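PDB 5C3U: L-serine ammonia-lyase from Rhizomucor miehei CAU432, which belongs to the pyridoxal-phosphate-dependent enzymes and holds pyridoxal-5'-phosphate in a pocket within its fold. Local coordinates for residues Trp197-His208 against His251-Asp260; Asn229-Ser237 against Val278-Leu286. All coordinates share one frame; numbering follows the deposited sequence. Where two conformers were deposited one is given.

Contact 1 pairs two neighbouring strands of the large sheet, and contact 2 packs a loop against the start of helix 280-290 beside pyridoxal-5'-phosphate. Their centres lie about 14 Å apart, and along the chain the segments alternate: loop 229-237 belongs to the connection between the two strands of contact 1. Thr230 joins the two contacts. Its OG1 probably hydrogen-bonds to Asp260 OD1 at 2.6 Å and to Thr207 OG1 at 2.8 Å. Contact 2 supplies four residues of the pyridoxal-5'-phosphate pocket, whereas in contact 1 the side chain of Glu206 remains about 8 Å from the ligand.

Contact 1: Trp197-His208 against His251-Asp260; sequences WKDVPVIAVETH and HPVVPFAVSD
The His208 ring lies across the end of the neighbouring strand, with Val258 O over one face, 3.5 Å above its plane. Its CD2 rests against Ala257 CB at 3.4 Å. A water sits at the ring edge, in plane, only weakly bonded to NE2, and donates to Ala257 O. At the other end, His251 carries Pro252 CD over one face and has Trp197 O at its edge. With CG anti to the backbone N (chi1 -178°), its ring reaches the 197-200 turn, where NE2 donates to Val200 O at 2.6 Å; that oxygen stands 28° out of the ring plane.

Between the histidines runs a regular parallel ladder. Val202, Ala204 and Glu206 each use both N and O: Val202 N bonds to Pro252 O and Val254 N to Val202 O, and the pattern repeats until His208 N reaches Val258 O at 3.0 Å.

Side chains alternate between the two faces. Ala204 CB meets Val253 CG1 at 3.9 Å on the face that also carries Glu206, whose carboxylate accepts from the backbone N of Phe213 and Gln214 in helix 212-219. On the other, Ile203 CG2 packs on Phe256 CB at 4.2 Å, and both residues, with Val258, touch Leu288 of helix 280-290.

Strand 253-258 is outermost in the six-stranded mixed sheet of this chain. Pairing it in parallel with 202-207, through a long connection containing helices 212-219 and 242-250, makes a beta-alpha-beta crossover of the kind that builds the fold-type II pyridoxal-phosphate enzymes.

Contact 2: Asn229-Ser237 against Val278-Leu286; sequences NTIATSLIS and VEASAGAAL. With PLP (pyridoxal-5'-phosphate), chain B.
Ser234 and Ser281 converge on one carboxylate oxygen, Glu279 OE1. Ser234 OG donates to its syn lone pair at 2.9 Å, while Ser281 OG donates to the anti one at 3.2 Å. Ser281 OG in turn accepts a long bond from Ser234 N, 3.3 Å and bent to 136°, closing a polar network. The second oxygen, OE2, is held by Asn80 ND2 and Asp316 N, which leaves both carboxylate oxygens bonded. Within the loop, Thr230 OG1 takes the N-H of Ala232 in an ST turn, and Ala232 centres an inverse gamma turn.

Apolar packing flanks these bonds. Ile231 CG1 presses on Ala280 CB at 3.6 Å, Leu235 CG meets Ser281 CB, and Leu235 CD1 reaches Ala284 CB one helical turn on.

The closest approaches to pyridoxal-5'-phosphate are made by carbon atoms of Ser234, Leu235 and Ser281, with Glu279 OE1 near its C2A. Ser234 CB stands over ring atom C3 at 3.6 Å, and Leu235 CD2 lies on the same face near C6. With OG anti to its carbonyl carbon (chi1 -50°), Ser281 directs the hydroxyl to Glu279 and leaves CB as its nearest atom to N1, at 3.6 Å.

Around this buried junction, Pro79 and Asn80 of helix 79-92 cover Ser234, Tyr325 of helix 319-329 touches Ile231 and Ala280, helix 260-274 meets Ile231 through Ala264, and strand 306-311 backs helix 280-290 at Ala285 and Leu286.

Contact 1: Trp197-His208 against His251-Asp260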
ATOM      1  N   TRP A 197       5.904 -16.429  12.802  1.00 39.58           N
ATOM      2  CA  TRP A 197       6.419 -16.643  11.465  1.00 38.08           C
ATOM      3  C   TRP A 197       7.574 -15.729  11.289  1.00 38.82           C
ATOM      4  O   TRP A 197       7.707 -15.045  10.265  1.00 36.28           O
ATOM      5  CB  TRP A 197       5.343 -16.328  10.438  1.00 37.03           C
ATOM      6  CG  TRP A 197       4.370 -17.445  10.214  1.00 39.48           C
ATOM      7  CD1 TRP A 197       4.212 -18.612  10.965  1.00 39.01           C
ATOM      8  CD2 TRP A 197       3.353 -17.526   9.167  1.00 37.43           C
ATOM      9  NE1 TRP A 197       3.204 -19.382  10.456  1.00 40.54           N
ATOM     10  CE2 TRP A 197       2.648 -18.796   9.380  1.00 39.16           C
ATOM     11  CE3 TRP A 197       2.973 -16.711   8.108  1.00 38.84           C
ATOM     12  CZ2 TRP A 197       1.615 -19.204   8.560  1.00 40.75           C
ATOM     13  CZ3 TRP A 197       1.921 -17.132   7.286  1.00 39.27           C
ATOM     14  CH2 TRP A 197       1.264 -18.354   7.504  1.00 41.25           C
ATOM     15  N   LYS A 198       8.443 -15.749  12.294  1.00 40.12           N
ATOM     16  CA  LYS A 198       9.544 -14.807  12.428  1.00 42.14           C
ATOM     17  C   LYS A 198      10.626 -14.996  11.376  1.00 40.35           C
ATOM     18  O   LYS A 198      11.464 -14.113  11.190  1.00 41.74           O
ATOM     19  CB  LYS A 198      10.164 -14.923  13.822  1.00 44.50           C
ATOM     20  CG  LYS A 198       9.195 -14.688  14.968  1.00 48.20           C
ATOM     21  CD  LYS A 198       9.708 -15.344  16.243  1.00 52.80           C
ATOM     22  CE  LYS A 198      10.749 -14.490  16.953  1.00 55.28           C
ATOM     23  NZ  LYS A 198      10.134 -13.675  18.038  1.00 58.18           N
ATOM     24  N   ASP A 199      10.590 -16.135  10.686  1.00 38.93           N
ATOM     25  CA  ASP A 199      11.593 -16.480   9.678  1.00 39.21           C
ATOM     26  C   ASP A 199      11.157 -16.243   8.233  1.00 35.16           C
ATOM     27  O   ASP A 199      11.968 -16.372   7.323  1.00 34.37           O
ATOM     28  CB  ASP A 199      12.043 -17.938   9.864  1.00 42.48           C
ATOM     29  CG  ASP A 199      12.582 -18.204  11.268  1.00 48.59           C
ATOM     30  OD1 ASP A 199      13.406 -17.398  11.751  1.00 49.89           O
ATOM     31  OD2 ASP A 199      12.176 -19.212  11.894  1.00 51.84           O
ATOM     32  N   VAL A 200       9.888 -15.882   8.031  1.00 32.79           N
ATOM     33  CA  VAL A 200       9.347 -15.585   6.695  1.00 30.14           C
ATOM     34  C   VAL A 200       9.957 -14.277   6.165  1.00 30.51           C
ATOM     35  O   VAL A 200       9.767 -13.220   6.771  1.00 30.89           O
ATOM     36  CB  VAL A 200       7.798 -15.517   6.727  1.00 29.74           C
ATOM     37  CG1 VAL A 200       7.226 -15.048   5.397  1.00 27.58           C
ATOM     38  CG2 VAL A 200       7.202 -16.865   7.107  1.00 30.49           C
ATOM     39  N   PRO A 201      10.722 -14.342   5.058  1.00 30.07           N
ATOM     40  CA  PRO A 201      11.303 -13.133   4.459  1.00 29.23           C
ATOM     41  C   PRO A 201      10.216 -12.247   3.880  1.00 29.03           C
ATOM     42  O   PRO A 201       9.235 -12.755   3.336  1.00 27.96           O
ATOM     43  CB  PRO A 201      12.157 -13.660   3.293  1.00 29.82           C
ATOM     44  CG  PRO A 201      12.215 -15.144   3.453  1.00 30.37           C
ATOM     45  CD  PRO A 201      11.037 -15.554   4.281  1.00 32.17           C
ATOM     46  N   VAL A 202      10.383 -10.942   4.029  1.00 28.06           N
ATOM     47  CA  VAL A 202       9.517  -9.989   3.357  1.00 26.98           C
ATOM     48  C   VAL A 202      10.381  -9.314   2.300  1.00 26.72           C
ATOM     49  O   VAL A 202      11.460  -8.803   2.602  1.00 26.76           O
ATOM     50  CB  VAL A 202       8.913  -8.941   4.329  1.00 26.60           C
ATOM     51  CG1 VAL A 202       8.042  -7.957   3.568  1.00 25.68           C
ATOM     52  CG2 VAL A 202       8.116  -9.624   5.434  1.00 27.64           C
ATOM     53  N   ILE A 203       9.933  -9.363   1.045  1.00 24.94           N
ATOM     54  CA  ILE A 203      10.608  -8.644   0.006  1.00 25.67           C
ATOM     55  C   ILE A 203       9.906  -7.301  -0.088  1.00 26.22           C
ATOM     56  O   ILE A 203       8.710  -7.225  -0.431  1.00 23.90           O
ATOM     57  CB  ILE A 203      10.627  -9.450  -1.309  1.00 27.62           C
ATOM     58  CG1 ILE A 203      11.361 -10.760  -1.036  1.00 30.69           C
ATOM     59  CG2 ILE A 203      11.335  -8.666  -2.409  1.00 26.67           C
ATOM     60  CD1 ILE A 203      10.876 -11.915  -1.865  1.00 36.92           C
ATOM     61  N   ALA A 204      10.658  -6.256   0.249  1.00 24.28           N
ATOM     62  CA  ALA A 204      10.136  -4.894   0.344  1.00 24.07           C
ATOM     63  C   ALA A 204      10.425  -4.195  -0.971  1.00 24.42           C
ATOM     64  O   ALA A 204      11.559  -3.837  -1.234  1.00 24.96           O
ATOM     65  CB  ALA A 204      10.798  -4.147   1.502  1.00 25.37           C
ATOM     66  N   VAL A 205       9.392  -3.952  -1.786  1.00 21.68           N
ATOM     67  CA  VAL A 205       9.617  -3.466  -3.145  0.50 23.58           C
ATOM     68  C   VAL A 205       9.283  -1.978  -3.304  1.00 24.00           C
ATOM     69  O   VAL A 205       8.256  -1.517  -2.841  1.00 24.41           O
ATOM     70  CB  VAL A 205       8.871  -4.326  -4.203  0.50 24.24           C
ATOM     71  CG1 VAL A 205       7.391  -4.453  -3.867  0.50 23.98           C
ATOM     72  CG2 VAL A 205       9.059  -3.746  -5.602  0.50 25.06           C
ATOM     73  N   GLU A 206      10.167  -1.251  -3.979  1.00 23.91           N
ATOM     74  CA  GLU A 206       9.994   0.160  -4.301  1.00 25.30           C
ATOM     75  C   GLU A 206      10.329   0.312  -5.785  1.00 23.52           C
ATOM     76  O   GLU A 206      10.762  -0.648  -6.427  1.00 23.66           O
ATOM     77  CB  GLU A 206      10.981   1.017  -3.465  1.00 27.59           C
ATOM     78  CG  GLU A 206      10.618   1.172  -1.986  1.00 31.24           C
ATOM     79  CD  GLU A 206      11.682   1.918  -1.180  1.00 33.78           C
ATOM     80  OE1 GLU A 206      12.861   1.476  -1.182  1.00 34.07           O
ATOM     81  OE2 GLU A 206      11.340   2.948  -0.541  1.00 36.98           O
ATOM     82  N   THR A 207      10.111   1.499  -6.332  1.00 23.72           N
ATOM     83  CA  THR A 207      10.594   1.797  -7.680  1.00 24.11           C
ATOM     84  C   THR A 207      11.821   2.668  -7.544  1.00 23.54           C
ATOM     85  O   THR A 207      11.965   3.360  -6.537  1.00 25.26           O
ATOM     86  CB  THR A 207       9.565   2.542  -8.562  1.00 24.64           C
ATOM     87  OG1 THR A 207       9.275   3.825  -7.992  1.00 25.88           O
ATOM     88  CG2 THR A 207       8.285   1.704  -8.757  1.00 25.74           C
ATOM     89  N   HIS A 208      12.680   2.671  -8.567  1.00 23.35           N
ATOM     90  CA  HIS A 208      13.939   3.421  -8.491  1.00 25.24           C
ATOM     91  C   HIS A 208      13.713   4.892  -8.259  1.00 25.40           C
ATOM     92  O   HIS A 208      14.522   5.548  -7.612  1.00 27.95           O
ATOM     93  CB  HIS A 208      14.765   3.217  -9.757  1.00 26.87           C
ATOM     94  CG  HIS A 208      15.187   1.790  -9.978  1.00 25.26           C
ATOM     95  ND1 HIS A 208      14.952   1.133 -11.126  1.00 28.94           N
ATOM     96  CD2 HIS A 208      15.867   0.904  -9.151  1.00 26.88           C
ATOM     97  CE1 HIS A 208      15.430  -0.126 -11.031  1.00 25.72           C
ATOM     98  NE2 HIS A 208      15.983  -0.266  -9.821  1.00 28.76           N
ATOM     99  N   HIS A 251      14.278  -8.649  11.615  1.00 37.09           N
ATOM    100  CA  HIS A 251      13.472  -9.573  10.828  1.00 34.39           C
ATOM    101  C   HIS A 251      14.088  -9.635   9.456  1.00 32.83           C
ATOM    102  O   HIS A 251      14.648  -8.640   9.000  1.00 34.24           O
ATOM    103  CB  HIS A 251      12.012  -9.101  10.766  1.00 35.75           C
ATOM    104  CG  HIS A 251      11.100 -10.047  10.009  1.00 39.28           C
ATOM    105  ND1 HIS A 251      10.353 -10.996  10.625  1.00 38.37           N
ATOM    106  CD2 HIS A 251      10.857 -10.182   8.637  1.00 37.72           C
ATOM    107  CE1 HIS A 251       9.678 -11.703   9.693  1.00 38.57           C
ATOM    108  NE2 HIS A 251       9.995 -11.206   8.478  1.00 36.57           N
ATOM    109  N   PRO A 252      14.018 -10.800   8.784  1.00 33.06           N
ATOM    110  CA  PRO A 252      14.565 -10.907   7.423  1.00 33.18           C
ATOM    111  C   PRO A 252      13.773 -10.082   6.414  1.00 32.17           C
ATOM    112  O   PRO A 252      12.627 -10.418   6.089  1.00 32.52           O
ATOM    113  CB  PRO A 252      14.445 -12.406   7.104  1.00 33.64           C
ATOM    114  CG  PRO A 252      13.416 -12.932   8.045  1.00 34.17           C
ATOM    115  CD  PRO A 252      13.576 -12.109   9.298  1.00 34.35           C
ATOM    116  N   VAL A 253      14.366  -8.990   5.958  1.00 30.73           N
ATOM    117  CA  VAL A 253      13.719  -8.126   4.971  1.00 29.61           C
ATOM    118  C   VAL A 253      14.687  -7.919   3.823  1.00 29.26           C
ATOM    119  O   VAL A 253      15.877  -7.639   4.041  1.00 29.06           O
ATOM    120  CB  VAL A 253      13.289  -6.761   5.561  1.00 30.49           C
ATOM    121  CG1 VAL A 253      12.744  -5.838   4.464  1.00 29.27           C
ATOM    122  CG2 VAL A 253      12.237  -6.945   6.653  1.00 31.38           C
ATOM    123  N   VAL A 254      14.198  -8.083   2.597  1.00 27.78           N
ATOM    124  CA  VAL A 254      15.031  -7.865   1.414  1.00 26.74           C
ATOM    125  C   VAL A 254      14.500  -6.632   0.671  1.00 27.98           C
ATOM    126  O   VAL A 254      13.419  -6.707   0.084  1.00 26.19           O
ATOM    127  CB  VAL A 254      15.012  -9.093   0.473  1.00 29.03           C
ATOM    128  CG1 VAL A 254      15.852  -8.854  -0.778  1.00 28.93           C
ATOM    129  CG2 VAL A 254      15.477 -10.351   1.199  1.00 30.63           C
ATOM    130  N   PRO A 255      15.218  -5.489   0.737  1.00 27.51           N
ATOM    131  CA  PRO A 255      14.788  -4.335  -0.036  1.00 27.52           C
ATOM    132  C   PRO A 255      15.119  -4.579  -1.508  1.00 29.42           C
ATOM    133  O   PRO A 255      16.209  -5.077  -1.839  1.00 30.37           O
ATOM    134  CB  PRO A 255      15.646  -3.185   0.520  1.00 30.42           C
ATOM    135  CG  PRO A 255      16.284  -3.715   1.767  1.00 29.96           C
ATOM    136  CD  PRO A 255      16.436  -5.188   1.511  1.00 28.04           C
ATOM    137  N   PHE A 256      14.169  -4.294  -2.381  1.00 26.90           N
ATOM    138  CA  PHE A 256      14.390  -4.463  -3.801  1.00 28.15           C
ATOM    139  C   PHE A 256      13.725  -3.319  -4.561  1.00 28.00           C
ATOM    140  O   PHE A 256      12.686  -2.809  -4.149  1.00 30.58           O
ATOM    141  CB  PHE A 256      13.846  -5.819  -4.253  1.00 29.52           C
ATOM    142  CG  PHE A 256      14.421  -6.298  -5.553  1.00 32.42           C
ATOM    143  CD1 PHE A 256      15.678  -6.912  -5.594  1.00 32.66           C
ATOM    144  CD2 PHE A 256      13.716  -6.138  -6.735  1.00 33.12           C
ATOM    145  CE1 PHE A 256      16.214  -7.355  -6.798  1.00 33.25           C
ATOM    146  CE2 PHE A 256      14.244  -6.579  -7.942  1.00 34.01           C
ATOM    147  CZ  PHE A 256      15.494  -7.181  -7.976  1.00 34.40           C
ATOM    148  N   ALA A 257      14.341  -2.883  -5.648  1.00 25.78           N
ATOM    149  CA  ALA A 257      13.762  -1.795  -6.430  1.00 27.16           C
ATOM    150  C   ALA A 257      13.593  -2.219  -7.873  1.00 26.84           C
ATOM    151  O   ALA A 257      14.471  -2.863  -8.426  1.00 26.67           O
ATOM    152  CB  ALA A 257      14.630  -0.549  -6.345  1.00 27.51           C
ATOM    153  N   VAL A 258      12.439  -1.885  -8.456  1.00 24.31           N
ATOM    154  CA  VAL A 258      12.141  -2.133  -9.866  1.00 23.45           C
ATOM    155  C   VAL A 258      11.923  -0.805 -10.621  1.00 22.28           C
ATOM    156  O   VAL A 258      11.710   0.245 -10.005  1.00 22.70           O
ATOM    157  CB  VAL A 258      10.896  -3.043 -10.034  1.00 23.06           C
ATOM    158  CG1 VAL A 258      11.036  -4.344  -9.246  1.00 23.80           C
ATOM    159  CG2 VAL A 258       9.612  -2.305  -9.648  1.00 23.56           C
ATOM    160  N   SER A 259      11.980  -0.831 -11.951  1.00 22.22           N
ATOM    161  CA  SER A 259      11.785   0.387 -12.733  1.00 21.08           C
ATOM    162  C   SER A 259      10.287   0.667 -12.931  1.00 21.23           C
ATOM    163  O   SER A 259       9.458  -0.221 -12.755  1.00 20.79           O
ATOM    164  CB  SER A 259      12.415   0.237 -14.114  1.00 23.60           C
ATOM    165  OG  SER A 259      11.785  -0.833 -14.812  1.00 25.01           O
ATOM    166  N   ASP A 260       9.980   1.892 -13.328  1.00 21.14           N
ATOM    167  CA  ASP A 260       8.596   2.250 -13.709  1.00 22.10           C
ATOM    168  C   ASP A 260       8.104   1.371 -14.850  1.00 23.06           C
ATOM    169  O   ASP A 260       6.926   0.991 -14.872  1.00 24.14           O
ATOM    170  CB  ASP A 260       8.510   3.730 -14.054  1.00 22.10           C
ATOM    171  CG  ASP A 260       8.295   4.608 -12.820  1.00 24.22           C
ATOM    172  OD1 ASP A 260       8.346   4.095 -11.676  1.00 28.44           O
ATOM    173  OD2 ASP A 260       8.064   5.829 -12.989  1.00 24.95           O
TER
HETATM  174  O   HOH W   1      17.099  -3.191  -8.750  1.00 39.32           O

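Contact 2: Asn229-Ser237 against Val278-Leu286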
ATOM      1  N   ASN A 229       9.611  11.503  -8.219  1.00 26.97           N
ATOM      2  CA  ASN A 229       8.360  11.155  -8.865  1.00 29.81           C
ATOM      3  C   ASN A 229       8.513   9.735  -9.433  1.00 30.67           C
ATOM      4  O   ASN A 229       9.635   9.206  -9.519  1.00 31.54           O
ATOM      5  CB  ASN A 229       7.986  12.197  -9.920  1.00 31.14           C
ATOM      6  CG  ASN A 229       6.483  12.234 -10.197  1.00 33.97           C
ATOM      7  OD1 ASN A 229       5.715  11.472  -9.606  1.00 34.90           O
ATOM      8  ND2 ASN A 229       6.065  13.117 -11.094  1.00 35.42           N
ATOM      9  N   THR A 230       7.386   9.092  -9.711  1.00 28.01           N
ATOM     10  CA  THR A 230       7.343   7.728 -10.219  1.00 25.32           C
ATOM     11  C   THR A 230       5.868   7.517 -10.530  1.00 25.99           C
ATOM     12  O   THR A 230       5.020   8.162  -9.915  1.00 24.29           O
ATOM     13  CB  THR A 230       7.897   6.669  -9.213  1.00 25.54           C
ATOM     14  OG1 THR A 230       7.444   5.351  -9.544  1.00 25.96           O
ATOM     15  CG2 THR A 230       7.451   6.940  -7.768  1.00 27.39           C
ATOM     16  N   ILE A 231       5.574   6.650 -11.494  1.00 26.09           N
ATOM     17  CA  ILE A 231       4.186   6.259 -11.767  1.00 24.03           C
ATOM     18  C   ILE A 231       3.537   5.586 -10.545  1.00 24.73           C
ATOM     19  O   ILE A 231       2.302   5.554 -10.422  1.00 24.01           O
ATOM     20  CB  ILE A 231       4.052   5.391 -13.063  1.00 24.52           C
ATOM     21  CG1 ILE A 231       4.673   4.008 -12.900  1.00 23.85           C
ATOM     22  CG2 ILE A 231       4.639   6.117 -14.273  1.00 27.05           C
ATOM     23  CD1 ILE A 231       4.415   3.092 -14.086  1.00 22.98           C
ATOM     24  N   ALA A 232       4.355   5.075  -9.629  1.00 22.48           N
ATOM     25  CA  ALA A 232       3.836   4.402  -8.448  1.00 23.23           C
ATOM     26  C   ALA A 232       3.554   5.464  -7.372  1.00 23.31           C
ATOM     27  O   ALA A 232       4.304   5.640  -6.424  1.00 22.15           O
ATOM     28  CB  ALA A 232       4.804   3.329  -7.953  1.00 24.34           C
ATOM     29  N   THR A 233       2.430   6.157  -7.529  1.00 23.67           N
ATOM     30  CA  THR A 233       2.153   7.356  -6.731  1.00 24.40           C
ATOM     31  C   THR A 233       2.137   7.072  -5.234  1.00 24.09           C
ATOM     32  O   THR A 233       2.639   7.895  -4.458  1.00 25.71           O
ATOM     33  CB  THR A 233       0.765   7.928  -7.114  1.00 26.18           C
ATOM     34  OG1 THR A 233       0.713   8.094  -8.535  1.00 28.48           O
ATOM     35  CG2 THR A 233       0.491   9.270  -6.399  1.00 26.61           C
ATOM     36  N   SER A 234       1.591   5.917  -4.827  1.00 23.13           N
ATOM     37  CA  SER A 234       1.439   5.630  -3.407  1.00 23.15           C
ATOM     38  C   SER A 234       2.751   5.217  -2.754  1.00 24.10           C
ATOM     39  O   SER A 234       2.822   5.112  -1.541  1.00 25.92           O
ATOM     40  CB  SER A 234       0.354   4.602  -3.135  1.00 25.76           C
ATOM     41  OG  SER A 234      -0.878   5.110  -3.614  1.00 27.09           O
ATOM     42  N   LEU A 235       3.775   5.022  -3.566  1.00 22.16           N
ATOM     43  CA  LEU A 235       5.103   4.646  -3.043  1.00 24.29           C
ATOM     44  C   LEU A 235       6.037   5.830  -2.890  1.00 27.16           C
ATOM     45  O   LEU A 235       7.153   5.675  -2.364  1.00 27.44           O
ATOM     46  CB  LEU A 235       5.755   3.545  -3.911  1.00 25.94           C
ATOM     47  CG  LEU A 235       4.966   2.232  -4.110  1.00 26.47           C
ATOM     48  CD1 LEU A 235       5.812   1.129  -4.742  1.00 25.36           C
ATOM     49  CD2 LEU A 235       4.271   1.719  -2.832  1.00 26.23           C
ATOM     50  N   ILE A 236       5.611   7.010  -3.326  1.00 25.07           N
ATOM     51  CA  ILE A 236       6.401   8.225  -3.112  1.00 26.56           C
ATOM     52  C   ILE A 236       6.398   8.587  -1.613  1.00 27.46           C
ATOM     53  O   ILE A 236       5.343   8.714  -1.001  1.00 26.20           O
ATOM     54  CB  ILE A 236       5.861   9.406  -3.945  1.00 26.63           C
ATOM     55  CG1 ILE A 236       5.892   9.059  -5.440  1.00 27.71           C
ATOM     56  CG2 ILE A 236       6.620  10.700  -3.644  1.00 27.27           C
ATOM     57  CD1 ILE A 236       5.131  10.023  -6.333  1.00 28.74           C
ATOM     58  N   SER A 237       7.580   8.721  -1.008  1.00 26.05           N
ATOM     59  CA  SER A 237       7.662   9.230   0.354  1.00 28.63           C
ATOM     60  C   SER A 237       8.981  10.007   0.484  1.00 29.89           C
ATOM     61  O   SER A 237       9.980   9.636  -0.146  1.00 29.90           O
ATOM     62  CB  SER A 237       7.619   8.077   1.364  1.00 31.74           C
ATOM     63  OG  SER A 237       7.473   8.547   2.698  1.00 36.42           O
ATOM     64  N   VAL A 278      -5.033  -2.444 -11.218  1.00 22.97           N
ATOM     65  CA  VAL A 278      -4.384  -2.011  -9.996  1.00 22.60           C
ATOM     66  C   VAL A 278      -3.346  -0.924 -10.283  1.00 22.32           C
ATOM     67  O   VAL A 278      -2.866  -0.765 -11.410  1.00 21.99           O
ATOM     68  CB  VAL A 278      -3.735  -3.176  -9.196  1.00 22.81           C
ATOM     69  CG1 VAL A 278      -4.789  -4.228  -8.827  1.00 22.60           C
ATOM     70  CG2 VAL A 278      -2.577  -3.799  -9.970  1.00 23.42           C
ATOM     71  N   GLU A 279      -3.014  -0.176  -9.239  1.00 21.89           N
ATOM     72  CA  GLU A 279      -2.043   0.916  -9.362  1.00 23.47           C
ATOM     73  C   GLU A 279      -0.661   0.363  -9.626  1.00 22.06           C
ATOM     74  O   GLU A 279      -0.376  -0.774  -9.255  1.00 22.12           O
ATOM     75  CB  GLU A 279      -1.962   1.660  -8.041  1.00 25.90           C
ATOM     76  CG  GLU A 279      -2.807   2.892  -7.973  1.00 30.78           C
ATOM     77  CD  GLU A 279      -2.649   3.624  -6.652  1.00 32.27           C
ATOM     78  OE1 GLU A 279      -1.513   3.764  -6.114  1.00 33.26           O
ATOM     79  OE2 GLU A 279      -3.685   4.080  -6.166  1.00 31.74           O
ATOM     80  N   ALA A 280       0.199   1.182 -10.230  1.00 20.40           N
ATOM     81  CA  ALA A 280       1.607   0.813 -10.402  1.00 22.31           C
ATOM     82  C   ALA A 280       2.318   0.493  -9.095  1.00 23.11           C
ATOM     83  O   ALA A 280       3.304  -0.264  -9.110  1.00 23.80           O
ATOM     84  CB  ALA A 280       2.352   1.908 -11.162  1.00 20.75           C
ATOM     85  N   SER A 281       1.836   1.060  -7.967  1.00 25.24           N
ATOM     86  CA  SER A 281       2.307   0.656  -6.641  1.00 25.81           C
ATOM     87  C   SER A 281       2.210  -0.871  -6.415  1.00 26.19           C
ATOM     88  O   SER A 281       3.183  -1.536  -6.032  1.00 24.23           O
ATOM     89  CB  SER A 281       1.543   1.430  -5.554  1.00 24.80           C
ATOM     90  OG  SER A 281       1.565   2.830  -5.868  1.00 32.92           O
ATOM     91  N   ALA A 282       1.039  -1.437  -6.694  1.00 22.82           N
ATOM     92  CA  ALA A 282       0.840  -2.885  -6.580  1.00 22.95           C
ATOM     93  C   ALA A 282       1.572  -3.575  -7.706  1.00 22.43           C
ATOM     94  O   ALA A 282       2.089  -4.691  -7.547  1.00 24.36           O
ATOM     95  CB  ALA A 282      -0.657  -3.198  -6.667  1.00 23.23           C
ATOM     96  N   GLY A 283       1.624  -2.910  -8.856  1.00 22.09           N
ATOM     97  CA  GLY A 283       2.316  -3.431 -10.018  1.00 22.59           C
ATOM     98  C   GLY A 283       3.793  -3.683  -9.691  1.00 25.25           C
ATOM     99  O   GLY A 283       4.371  -4.641 -10.185  1.00 22.56           O
ATOM    100  N   ALA A 284       4.389  -2.828  -8.863  1.00 24.57           N
ATOM    101  CA  ALA A 284       5.793  -3.034  -8.447  1.00 25.70           C
ATOM    102  C   ALA A 284       6.001  -4.413  -7.797  1.00 27.21           C
ATOM    103  O   ALA A 284       6.973  -5.099  -8.106  1.00 27.60           O
ATOM    104  CB  ALA A 284       6.272  -1.919  -7.528  1.00 26.72           C
ATOM    105  N   ALA A 285       5.098  -4.812  -6.901  1.00 25.44           N
ATOM    106  CA  ALA A 285       5.224  -6.116  -6.245  1.00 25.77           C
ATOM    107  C   ALA A 285       4.985  -7.268  -7.217  1.00 24.43           C
ATOM    108  O   ALA A 285       5.733  -8.239  -7.219  1.00 24.43           O
ATOM    109  CB  ALA A 285       4.288  -6.223  -5.055  1.00 25.16           C
ATOM    110  N   LEU A 286       3.959  -7.138  -8.057  1.00 23.44           N
ATOM    111  CA  LEU A 286       3.660  -8.153  -9.070  1.00 23.74           C
ATOM    112  C   LEU A 286       4.802  -8.349 -10.073  1.00 23.59           C
ATOM    113  O   LEU A 286       4.988  -9.452 -10.619  1.00 24.97           O
ATOM    114  CB  LEU A 286       2.365  -7.761  -9.820  1.00 23.01           C
ATOM    115  CG  LEU A 286       1.053  -7.946  -9.047  1.00 24.35           C
ATOM    116  CD1 LEU A 286      -0.115  -7.168  -9.643  1.00 23.24           C
ATOM    117  CD2 LEU A 286       0.675  -9.421  -8.993  1.00 24.64           C
TER
HETATM  118  N1  PLP B 401       0.244   0.232  -2.436  1.00 26.72           N
HETATM  119  C2  PLP B 401      -0.865   0.991  -2.393  1.00 26.55           C
HETATM  120  C2A PLP B 401      -1.887   0.976  -3.504  1.00 26.39           C
HETATM  121  C3  PLP B 401      -1.079   1.869  -1.241  1.00 26.84           C
HETATM  122  O3  PLP B 401      -2.201   2.651  -1.166  1.00 28.00           O
HETATM  123  C4  PLP B 401      -0.059   1.836  -0.171  1.00 27.32           C
HETATM  124  C4A PLP B 401      -0.239   2.673   1.026  1.00 27.96           C
HETATM  125  C5  PLP B 401       1.130   0.959  -0.324  1.00 28.88           C
HETATM  126  C6  PLP B 401       1.204   0.181  -1.484  1.00 27.81           C
HETATM  127  C5A PLP B 401       2.233   0.880   0.734  1.00 29.08           C
HETATM  128  O4P PLP B 401       2.207   2.075   1.506  1.00 29.63           O
HETATM  129  P   PLP B 401       3.038   2.411   2.856  1.00 24.57           P
HETATM  130  O1P PLP B 401       2.259   1.905   4.019  1.00 26.22           O
HETATM  131  O2P PLP B 401       4.455   1.825   2.728  1.00 25.29           O
HETATM  132  O3P PLP B 401       3.052   3.894   2.734  1.00 26.21           O